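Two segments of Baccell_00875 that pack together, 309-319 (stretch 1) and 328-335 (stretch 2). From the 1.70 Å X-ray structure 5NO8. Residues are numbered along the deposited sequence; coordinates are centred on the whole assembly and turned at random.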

# COMPACT_ATOMS: atom_id res chain seq x y z
N PRO A 309 9.11 -10.79 -25.11
CA PRO A 309 8.15 -9.78 -25.47
C PRO A 309 6.80 -9.99 -24.77
O PRO A 309 6.36 -11.11 -24.49
CB PRO A 309 8.03 -9.96 -26.99
CG PRO A 309 8.23 -11.41 -27.19
CD PRO A 309 9.28 -11.79 -26.18
N MET A 310 6.16 -8.87 -24.46
CA MET A 310 4.89 -8.87 -23.79
C MET A 310 3.85 -8.55 -24.85
O MET A 310 3.60 -7.39 -25.13
CB MET A 310 4.91 -7.81 -22.67
CG MET A 310 5.97 -8.04 -21.61
SD MET A 310 5.79 -9.64 -20.76
CE MET A 310 5.33 -9.04 -19.13
N GLU A 311 3.21 -9.57 -25.42
CA GLU A 311 2.41 -9.36 -26.63
C GLU A 311 0.89 -9.45 -26.42
O GLU A 311 0.13 -9.28 -27.39
CB GLU A 311 2.85 -10.31 -27.75
CG GLU A 311 4.35 -10.23 -28.13
CD GLU A 311 4.78 -8.96 -28.91
OE1 GLU A 311 5.88 -9.00 -29.51
OE2 GLU A 311 4.05 -7.94 -28.97
N GLN A 312 0.44 -9.62 -25.19
CA GLN A 312 -0.99 -9.72 -24.92
C GLN A 312 -1.33 -9.05 -23.62
O GLN A 312 -0.67 -9.30 -22.61
CB GLN A 312 -1.39 -11.18 -24.85
CG GLN A 312 -2.86 -11.45 -24.55
CD GLN A 312 -3.14 -12.93 -24.71
OE1 GLN A 312 -2.98 -13.72 -23.77
NE2 GLN A 312 -3.43 -13.32 -25.93
N ALA A 313 -2.35 -8.21 -23.65
CA ALA A 313 -2.84 -7.56 -22.44
C ALA A 313 -3.27 -8.56 -21.38
O ALA A 313 -3.80 -9.64 -21.70
CB ALA A 313 -3.99 -6.61 -22.76
N GLY A 314 -3.04 -8.20 -20.13
CA GLY A 314 -3.49 -9.00 -18.98
C GLY A 314 -2.37 -9.31 -18.00
O GLY A 314 -1.24 -8.86 -18.16
N GLU A 315 -2.71 -10.11 -17.00
CA GLU A 315 -1.74 -10.51 -15.98
C GLU A 315 -0.67 -11.38 -16.62
O GLU A 315 -0.95 -12.16 -17.55
CB GLU A 315 -2.45 -11.31 -14.88
N VAL A 316 0.58 -11.20 -16.19
CA VAL A 316 1.65 -12.10 -16.53
C VAL A 316 2.39 -12.55 -15.26
O VAL A 316 2.98 -11.73 -14.54
CB VAL A 316 2.66 -11.52 -17.54
CG1 VAL A 316 3.76 -12.55 -17.85
CG2 VAL A 316 1.96 -11.06 -18.82
N ARG A 317 2.38 -13.85 -15.02
CA ARG A 317 3.11 -14.43 -13.92
C ARG A 317 4.36 -15.10 -14.46
O ARG A 317 4.28 -15.95 -15.35
CB ARG A 317 2.25 -15.46 -13.20
CG ARG A 317 2.90 -16.03 -11.96
CD ARG A 317 2.03 -17.12 -11.39
NE ARG A 317 2.75 -17.95 -10.44
CZ ARG A 317 2.58 -17.95 -9.11
NH1 ARG A 317 1.67 -17.18 -8.51
NH2 ARG A 317 3.31 -18.78 -8.39
N PHE A 318 5.51 -14.71 -13.96
CA PHE A 318 6.74 -15.42 -14.28
C PHE A 318 7.07 -16.34 -13.12
O PHE A 318 7.17 -15.86 -11.98
CB PHE A 318 7.87 -14.42 -14.49
CG PHE A 318 7.73 -13.59 -15.74
CD1 PHE A 318 8.03 -14.14 -16.96
CD2 PHE A 318 7.31 -12.27 -15.69
CE1 PHE A 318 7.94 -13.38 -18.11
CE2 PHE A 318 7.19 -11.51 -16.84
CZ PHE A 318 7.52 -12.08 -18.05
N ASP A 319 7.27 -17.63 -13.39
CA ASP A 319 7.69 -18.61 -12.39
C ASP A 319 9.12 -19.08 -12.67
O ASP A 319 9.45 -19.31 -13.83
CB ASP A 319 6.77 -19.83 -12.37
CG ASP A 319 5.41 -19.53 -11.78
OD1 ASP A 319 5.30 -19.30 -10.55
OD2 ASP A 319 4.44 -19.54 -12.53
N THR A 328 9.59 -19.94 -7.25
CA THR A 328 9.18 -18.59 -6.85
C THR A 328 8.68 -17.87 -8.08
O THR A 328 8.73 -18.43 -9.18
CB THR A 328 10.32 -17.85 -6.11
OG1 THR A 328 9.83 -16.64 -5.50
CG2 THR A 328 11.50 -17.50 -6.98
N HIS A 329 8.17 -16.66 -7.91
CA HIS A 329 7.54 -15.94 -9.00
C HIS A 329 7.67 -14.42 -8.92
O HIS A 329 8.15 -13.86 -7.92
CB HIS A 329 6.06 -16.34 -9.08
CG HIS A 329 5.17 -15.61 -8.12
ND1 HIS A 329 5.16 -15.86 -6.77
CD2 HIS A 329 4.30 -14.59 -8.32
CE1 HIS A 329 4.27 -15.07 -6.19
NE2 HIS A 329 3.74 -14.28 -7.10
N ALA A 330 7.27 -13.80 -10.02
CA ALA A 330 7.01 -12.37 -10.13
C ALA A 330 5.66 -12.13 -10.78
O ALA A 330 5.24 -12.90 -11.63
CB ALA A 330 8.09 -11.69 -10.94
N ASP A 331 4.98 -11.05 -10.35
CA ASP A 331 3.65 -10.68 -10.88
C ASP A 331 3.77 -9.38 -11.69
O ASP A 331 4.13 -8.34 -11.12
CB ASP A 331 2.65 -10.47 -9.76
CG ASP A 331 2.37 -11.73 -8.97
OD1 ASP A 331 2.07 -12.78 -9.60
OD2 ASP A 331 2.43 -11.66 -7.71
N CYS A 332 3.48 -9.45 -12.99
CA CYS A 332 3.52 -8.32 -13.90
C CYS A 332 2.16 -8.13 -14.56
O CYS A 332 1.33 -9.05 -14.59
CB CYS A 332 4.57 -8.52 -14.98
SG CYS A 332 6.22 -8.67 -14.30
N LEU A 333 1.95 -6.94 -15.11
CA LEU A 333 0.72 -6.61 -15.82
C LEU A 333 1.08 -6.04 -17.18
O LEU A 333 2.01 -5.24 -17.29
CB LEU A 333 -0.08 -5.55 -15.05
CG LEU A 333 -1.40 -5.09 -15.63
CD1 LEU A 333 -2.44 -6.19 -15.65
CD2 LEU A 333 -1.96 -3.90 -14.83
N VAL A 334 0.34 -6.46 -18.19
CA VAL A 334 0.41 -5.88 -19.53
C VAL A 334 -0.86 -5.10 -19.84
O VAL A 334 -1.99 -5.63 -19.71
CB VAL A 334 0.70 -6.95 -20.61
CG1 VAL A 334 0.86 -6.28 -21.98
CG2 VAL A 334 1.96 -7.68 -20.27
N ILE A 335 -0.68 -3.86 -20.27
CA ILE A 335 -1.81 -3.01 -20.67
C ILE A 335 -1.65 -2.75 -22.18
O ILE A 335 -0.57 -2.94 -22.71
CB ILE A 335 -1.87 -1.70 -19.86
CG1 ILE A 335 -0.67 -0.82 -20.14
CG2 ILE A 335 -1.98 -2.00 -18.36
CD1 ILE A 335 -0.78 0.55 -19.51

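Residues 314-319 and 328-335 form neighbouring antiparallel strands, their axes inclined at 149° and approaching to 4.5 Å. Three hydrogen-bonded pairs, each closed by two backbone hydrogen bonds, alternate with non-hydrogen-bonded pairs. Gly314 N donates to Val334 O (2.8 Å) and receives Val334 N at its own O (2.9 Å). Val316 N to Cys332 O and Cys332 N to Val316 O are both 2.8 Å, and the series ends with Phe318 N to Ala330 O at 3.0 Å and Ala330 N to Phe318 O at 2.8 Å. CA-H...O contacts at the non-hydrogen-bonded positions add to the backbone pairing, among them Arg317 CA to Ala330 O (3.5 Å) and Asp319 CA to Thr328 O (3.4 Å). Gly314 opens the ladder with phi/psi of 128/-176, a conformation in which a CB would be jammed against the preceding carbonyl oxygen; glycine is therefore well suited to this position.

Side chains alternate between the two faces of the sheet. One face, carrying Val316, Phe318, Ala330, Cys332 and Val334, is apolar and buried. Val334, which has the largest area covered by the opposing stretch (115 Å²), packs its CG2 against Val316 CG2 at 3.7 Å. Met310, in the segment preceding the strand, reaches the same methyl: its CE lies 3.8 Å from Val334 CG2, the flexible thioether bringing a side chain from outside the ladder into the apolar cluster. Cys332 SG sits at the edge of the Phe318 ring, near its plane and 3.9 Å from CE2. The small side chain of Ala330 faces Phe318 across the last hydrogen-bonded pair, with Ala330 CB 4.5 Å from Phe318 CB.

The other face is polar where Arg317, Asp319, His329 and Asp331 meet. The extended Arg317 side chain, with chi1 to chi3 all t, lays its guanidinium flat on the His329 imidazole, with planes at 4° and Arg317 CZ 3.6 Å from His329 CG. This stack bridges the strands, while hydrogen bonds within each strand hold its two partners. Arg317 NE forms a salt bridge with Asp319 OD1 (2.9 Å), supported by Arg317 NH2 to the same Asp319 OD1 (3.0 Å); His329 NE2 donates to Asp331 OD2 (3.0 Å). Each aspartate thus lies two residues along from its partner, on the same face. Arginine suits this site because its planar group can stack through a face while its N-H groups bond in the plane. Further along, Leu333 CD1 approaches Glu315 N at 4.2 Å. Altogether the two stretches bury 665 Å², summed over both sides.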